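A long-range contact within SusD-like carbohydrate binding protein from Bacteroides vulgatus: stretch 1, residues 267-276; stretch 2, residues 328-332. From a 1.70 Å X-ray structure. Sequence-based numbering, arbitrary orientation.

Stretch 1 (267-276) ASYQFHYLDT
Stretch 2 (328-332) KFRFR

Two segments of one chain, at least 54 residues apart wherever they touch, bury 459 Å² between them, summed over both sides. Stretch 1 opens as a 3-10 segment (267-270), runs through helix to Leu274 and leaves helical phi/psi at Asp275 (-90/110). Its turns are tied by backbone bonds such as Phe271 N to Ser268 O (2.9 Å), Leu274 N to Gln270 O (3.1 Å) and Asp275 N to Phe271 O (2.9 Å). The side chain of Gln270 (chi1 p, chi2 t) folds back toward the first residue, NE2 donating to Ala267 O at 2.8 Å.

Stretch 2 has no regular helix or strand; Phe329 (-104/121), Arg330 (-135/145) and Phe331 (-50/138) are extended, and the segment crosses stretch 1 obliquely with the register running in the opposite sense, so that Asp275 faces Arg330 (CA to CA 4.9 Å) and Phe271 faces Phe331 (CA to CA 6.2 Å).

The side of stretch 1 bearing Ser268, Phe271, Leu274 and Asp275 meets stretch 2, CA-to-CB bonds pointing toward it; Tyr269, Gln270 and Tyr273 point away. Phe331 (chi1 -85°, chi2 -83°) makes the largest bump, with 121 Å² covered. Its CA-to-CB bond runs sideways, but the ring reaches into a hollow lined by Ser268, Phe271 and His272. Phe271 CB sits over the face of this ring, 3.4 Å from its centroid and 12° off the normal, a close CH-pi contact. The edge of the Phe331 ring meets the face of the His272 imidazole (chi1 m; centroids 4.8 Å apart, planes at 59°), with His272 CE1 3.5 Å from Phe331 CZ. His272 starts away from stretch 2, and its ring comes nearer. The carbonyl atom Ser268 O lies 3.7 Å from Phe331 CE1.

Phe271 (chi1 -83°, chi2 82°) brings its own ring up to the stretch 2 backbone: CE2 lies 3.4 Å from Arg330 O and 4.0 Å from Phe329 CB. Its ring is oblique to that of Phe331, with centroids 5.7 Å apart and planes at 47°.

Phe329 (chi1 -65°, chi2 -86°) supplies the second bump. Leu274 (chi1 m, chi2 t) covers one face of its ring with CD1, 4.2 Å from the centroid, while Phe271 CE2 approaches its edge. Leu274 CB and Phe329 CB close the apolar seam at 3.9 Å.

Polar contacts gather where the helix ends. Asp275 (chi1 t, chi2 -26°) extends OD2 to accept a hydrogen bond from Phe331 N at 2.9 Å (N-H...O angle 160°), so the carboxylate takes the backbone N-H of Phe331. The same OD2 lies 3.3 Å from Arg330 CA; Arg330 CA-to-CB points away overall, though CB still lies 3.7 Å from Asp275 OD2. Asp275 CA points its hydrogen at Phe329 O (3.4 Å, angle at H 149°). Two waters complete the join: water 1 lies 2.9 Å from Leu274 O and accepts from Phe329 N (3.2 Å); water 2 donates to Phe329 O (2.7 Å) and accepts from Thr276 N (3.1 Å).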

ATOM      1  N   ALA A 267       2.652  -4.423 -14.727  1.00 12.31           N
ATOM      2  CA  ALA A 267       2.850  -3.874 -13.410  1.00 13.27           C
ATOM      3  C   ALA A 267       4.298  -3.421 -13.192  1.00 12.87           C
ATOM      4  O   ALA A 267       4.525  -2.461 -12.451  1.00 13.38           O
ATOM      5  CB  ALA A 267       2.434  -4.895 -12.297  1.00 13.47           C
ATOM      6  N   SER A 268       5.226  -4.117 -13.848  1.00 12.51           N
ATOM      7  CA  SER A 268       6.658  -3.816 -13.721  1.00 13.50           C
ATOM      8  C   SER A 268       6.984  -2.352 -14.065  1.00 13.74           C
ATOM      9  O   SER A 268       8.008  -1.821 -13.625  1.00 14.53           O
ATOM     10  CB  SER A 268       7.483  -4.728 -14.612  1.00 13.67           C
ATOM     11  OG  SER A 268       7.374  -6.080 -14.219  1.00 15.57           O
ATOM     12  N   TYR A 269       6.164  -1.727 -14.894  1.00 14.40           N
ATOM     13  CA  TYR A 269       6.422  -0.366 -15.336  1.00 13.94           C
ATOM     14  C   TYR A 269       6.557   0.588 -14.146  1.00 14.12           C
ATOM     15  O   TYR A 269       7.296   1.602 -14.224  1.00 14.75           O
ATOM     16  CB  TYR A 269       5.330   0.102 -16.327  1.00 14.69           C
ATOM     17  CG  TYR A 269       5.713   1.306 -17.149  1.00 13.05           C
ATOM     18  CD1 TYR A 269       5.513   2.607 -16.652  1.00 14.76           C
ATOM     19  CD2 TYR A 269       6.250   1.162 -18.415  1.00 13.37           C
ATOM     20  CE1 TYR A 269       5.843   3.734 -17.424  1.00 13.84           C
ATOM     21  CE2 TYR A 269       6.602   2.266 -19.185  1.00 15.79           C
ATOM     22  CZ  TYR A 269       6.372   3.559 -18.674  1.00 16.19           C
ATOM     23  OH  TYR A 269       6.693   4.667 -19.408  1.00 16.73           O
ATOM     24  N   GLN A 270       5.925   0.270 -13.026  1.00 13.83           N
ATOM     25  CA  GLN A 270       6.064   1.117 -11.851  1.00 14.77           C
ATOM     26  C   GLN A 270       7.450   1.151 -11.218  1.00 13.76           C
ATOM     27  O   GLN A 270       7.763   2.082 -10.475  1.00 14.22           O
ATOM     28  CB  GLN A 270       5.015   0.850 -10.827  1.00 15.64           C
ATOM     29  CG  GLN A 270       5.111  -0.454 -10.076  1.00 13.43           C
ATOM     30  CD  GLN A 270       3.669  -0.880  -9.531  1.00 17.69           C
ATOM     31  OE1 GLN A 270       3.305  -0.470  -8.435  1.00 17.76           O
ATOM     32  NE2 GLN A 270       2.930  -1.766 -10.252  1.00 17.04           N
ATOM     33  N   PHE A 271       8.306   0.181 -11.540  1.00 13.40           N
ATOM     34  CA  PHE A 271       9.738   0.282 -11.205  1.00 12.74           C
ATOM     35  C   PHE A 271      10.441   1.440 -11.919  1.00 12.95           C
ATOM     36  O   PHE A 271      11.496   1.904 -11.461  1.00 13.52           O
ATOM     37  CB  PHE A 271      10.451  -1.074 -11.439  1.00 13.62           C
ATOM     38  CG  PHE A 271      10.313  -2.050 -10.264  1.00 13.11           C
ATOM     39  CD1 PHE A 271       9.173  -2.830 -10.113  1.00 15.00           C
ATOM     40  CD2 PHE A 271      11.288  -2.144  -9.310  1.00 13.89           C
ATOM     41  CE1 PHE A 271       9.035  -3.696  -9.040  1.00 15.36           C
ATOM     42  CE2 PHE A 271      11.165  -3.026  -8.232  1.00 16.31           C
ATOM     43  CZ  PHE A 271      10.022  -3.802  -8.097  1.00 15.61           C
ATOM     44  N   HIS A 272       9.894   1.957 -13.016  1.00 12.75           N
ATOM     45  CA  HIS A 272      10.441   3.174 -13.579  1.00 12.83           C
ATOM     46  C   HIS A 272      10.336   4.401 -12.660  1.00 13.80           C
ATOM     47  O   HIS A 272      11.089   5.368 -12.820  1.00 13.51           O
ATOM     48  CB  HIS A 272       9.859   3.478 -14.955  1.00 13.61           C
ATOM     49  CG  HIS A 272      10.290   2.536 -16.022  1.00 12.48           C
ATOM     50  ND1 HIS A 272      11.613   2.386 -16.401  1.00 11.08           N
ATOM     51  CD2 HIS A 272       9.568   1.718 -16.825  1.00 12.56           C
ATOM     52  CE1 HIS A 272      11.674   1.527 -17.404  1.00 12.66           C
ATOM     53  NE2 HIS A 272      10.453   1.090 -17.665  1.00 14.09           N
ATOM     54  N   TYR A 273       9.415   4.344 -11.704  1.00 13.43           N
ATOM     55  CA  TYR A 273       9.211   5.366 -10.653  1.00 14.28           C
ATOM     56  C   TYR A 273      10.035   5.017  -9.402  1.00 14.59           C
ATOM     57  O   TYR A 273      10.732   5.886  -8.817  1.00 14.56           O
ATOM     58  CB  TYR A 273       7.698   5.513 -10.321  1.00 14.47           C
ATOM     59  CG  TYR A 273       6.858   5.704 -11.579  1.00 14.00           C
ATOM     60  CD1 TYR A 273       7.027   6.825 -12.367  1.00 14.45           C
ATOM     61  CD2 TYR A 273       5.896   4.756 -11.972  1.00 13.45           C
ATOM     62  CE1 TYR A 273       6.326   7.015 -13.535  1.00 13.22           C
ATOM     63  CE2 TYR A 273       5.180   4.924 -13.143  1.00 14.61           C
ATOM     64  CZ  TYR A 273       5.397   6.038 -13.937  1.00 13.67           C
ATOM     65  OH  TYR A 273       4.702   6.237 -15.111  1.00 14.06           O
ATOM     66  N   LEU A 274       9.946   3.764  -8.987  1.00 14.90           N
ATOM     67  CA  LEU A 274      10.545   3.307  -7.707  1.00 14.20           C
ATOM     68  C   LEU A 274      12.053   3.066  -7.749  1.00 14.36           C
ATOM     69  O   LEU A 274      12.714   3.184  -6.720  1.00 15.01           O
ATOM     70  CB  LEU A 274       9.895   2.031  -7.214  1.00 14.84           C
ATOM     71  CG  LEU A 274       8.413   2.054  -6.883  1.00 15.85           C
ATOM     72  CD1 LEU A 274       7.961   0.675  -6.509  1.00 20.14           C
ATOM     73  CD2 LEU A 274       8.183   3.066  -5.738  1.00 17.96           C
ATOM     74  N   ASP A 275      12.578   2.705  -8.911  1.00 13.12           N
ATOM     75  CA  ASP A 275      14.005   2.412  -9.051  1.00 12.94           C
ATOM     76  C   ASP A 275      14.688   3.716  -9.405  1.00 12.69           C
ATOM     77  O   ASP A 275      14.496   4.258 -10.501  1.00 13.03           O
ATOM     78  CB  ASP A 275      14.224   1.341 -10.132  1.00 12.80           C
ATOM     79  CG  ASP A 275      15.657   0.932 -10.275  1.00 13.34           C
ATOM     80  OD1 ASP A 275      16.560   1.735  -9.956  1.00 14.60           O
ATOM     81  OD2 ASP A 275      15.905  -0.187 -10.793  1.00 13.71           O
ATOM     82  N   THR A 276      15.466   4.226  -8.454  1.00 13.58           N
ATOM     83  CA  THR A 276      16.163   5.501  -8.589  1.00 13.83           C
ATOM     84  C   THR A 276      17.663   5.289  -8.763  1.00 13.79           C
ATOM     85  O   THR A 276      18.449   6.246  -8.693  1.00 14.51           O
ATOM     86  CB  THR A 276      15.908   6.401  -7.380  1.00 13.63           C
ATOM     87  OG1 THR A 276      16.304   5.727  -6.160  1.00 14.58           O
ATOM     88  CG2 THR A 276      14.402   6.767  -7.303  1.00 14.76           C
ATOM     89  N   LYS A 328      16.441   0.323  -2.240  1.00 13.82           N
ATOM     90  CA  LYS A 328      15.448  -0.709  -1.844  1.00 14.48           C
ATOM     91  C   LYS A 328      14.800  -1.426  -3.033  1.00 14.53           C
ATOM     92  O   LYS A 328      14.814  -2.665  -3.095  1.00 13.69           O
ATOM     93  CB  LYS A 328      14.366  -0.077  -0.956  1.00 15.12           C
ATOM     94  CG  LYS A 328      13.371  -1.039  -0.359  1.00 16.42           C
ATOM     95  CD  LYS A 328      12.484  -0.349   0.658  1.00 15.99           C
ATOM     96  CE  LYS A 328      11.450  -1.286   1.198  1.00 15.84           C
ATOM     97  NZ  LYS A 328      10.574  -0.693   2.250  1.00 14.68           N
ATOM     98  N   PHE A 329      14.233  -0.649  -3.960  1.00 14.15           N
ATOM     99  CA  PHE A 329      13.516  -1.191  -5.116  1.00 14.81           C
ATOM    100  C   PHE A 329      14.399  -1.060  -6.360  1.00 14.64           C
ATOM    101  O   PHE A 329      14.854   0.053  -6.700  1.00 15.46           O
ATOM    102  CB  PHE A 329      12.235  -0.445  -5.385  1.00 15.53           C
ATOM    103  CG  PHE A 329      11.230  -0.568  -4.308  1.00 15.22           C
ATOM    104  CD1 PHE A 329      10.367  -1.626  -4.295  1.00 16.99           C
ATOM    105  CD2 PHE A 329      11.135   0.406  -3.322  1.00 16.03           C
ATOM    106  CE1 PHE A 329       9.402  -1.760  -3.292  1.00 18.52           C
ATOM    107  CE2 PHE A 329      10.177   0.315  -2.336  1.00 17.82           C
ATOM    108  CZ  PHE A 329       9.300  -0.798  -2.331  1.00 18.68           C
ATOM    109  N   ARG A 330      14.696  -2.196  -6.988  1.00 13.78           N
ATOM    110  CA  ARG A 330      15.369  -2.206  -8.268  1.00 13.48           C
ATOM    111  C   ARG A 330      14.745  -3.173  -9.233  1.00 13.30           C
ATOM    112  O   ARG A 330      14.295  -4.192  -8.833  1.00 14.03           O
ATOM    113  CB  ARG A 330      16.843  -2.556  -8.106  1.00 13.32           C
ATOM    114  CG  ARG A 330      17.550  -1.684  -7.106  1.00 14.71           C
ATOM    115  CD  ARG A 330      19.052  -1.968  -7.010  1.00 15.36           C
ATOM    116  NE  ARG A 330      19.445  -3.361  -6.785  1.00 15.12           N
ATOM    117  CZ  ARG A 330      19.467  -3.949  -5.580  1.00 17.01           C
ATOM    118  NH1 ARG A 330      19.085  -3.278  -4.483  1.00 16.62           N
ATOM    119  NH2 ARG A 330      19.872  -5.194  -5.470  1.00 18.31           N
ATOM    120  N   PHE A 331      14.731  -2.837 -10.522  1.00 13.05           N
ATOM    121  CA  PHE A 331      14.328  -3.800 -11.533  1.00 12.84           C
ATOM    122  C   PHE A 331      15.084  -5.114 -11.342  1.00 14.16           C
ATOM    123  O   PHE A 331      16.287  -5.144 -11.059  1.00 13.56           O
ATOM    124  CB  PHE A 331      14.640  -3.267 -12.954  1.00 13.55           C
ATOM    125  CG  PHE A 331      13.565  -2.363 -13.539  1.00 14.08           C
ATOM    126  CD1 PHE A 331      12.451  -2.909 -14.151  1.00 14.85           C
ATOM    127  CD2 PHE A 331      13.684  -0.958 -13.501  1.00 13.75           C
ATOM    128  CE1 PHE A 331      11.488  -2.100 -14.701  1.00 15.13           C
ATOM    129  CE2 PHE A 331      12.713  -0.161 -14.032  1.00 14.20           C
ATOM    130  CZ  PHE A 331      11.627  -0.727 -14.664  1.00 12.69           C
ATOM    131  N   ARG A 332      14.369  -6.210 -11.496  1.00 14.95           N
ATOM    132  CA  ARG A 332      14.983  -7.540 -11.515  1.00 15.68           C
ATOM    133  C   ARG A 332      15.687  -7.788 -12.831  1.00 16.42           C
ATOM    134  O   ARG A 332      16.850  -8.206 -12.863  1.00 16.40           O
ATOM    135  CB  ARG A 332      13.952  -8.624 -11.220  1.00 15.15           C
ATOM    136  CG  ARG A 332      14.583  -9.998 -11.128  1.00 19.10           C
ATOM    137  CD  ARG A 332      13.559 -11.036 -10.759  1.00 18.52           C
ATOM    138  NE  ARG A 332      12.744 -11.443 -11.925  1.00 16.65           N
ATOM    139  CZ  ARG A 332      11.438 -11.223 -12.069  1.00 18.08           C
ATOM    140  NH1 ARG A 332      10.770 -10.556 -11.182  1.00 15.56           N
ATOM    141  NH2 ARG A 332      10.795 -11.679 -13.121  1.00 18.53           N
TER
HETATM  142  O   HOH W   1      13.949   2.499  -4.205  1.00 18.96           O
HETATM  143  O   HOH W   2      16.645   2.122  -6.459  1.00 14.90           O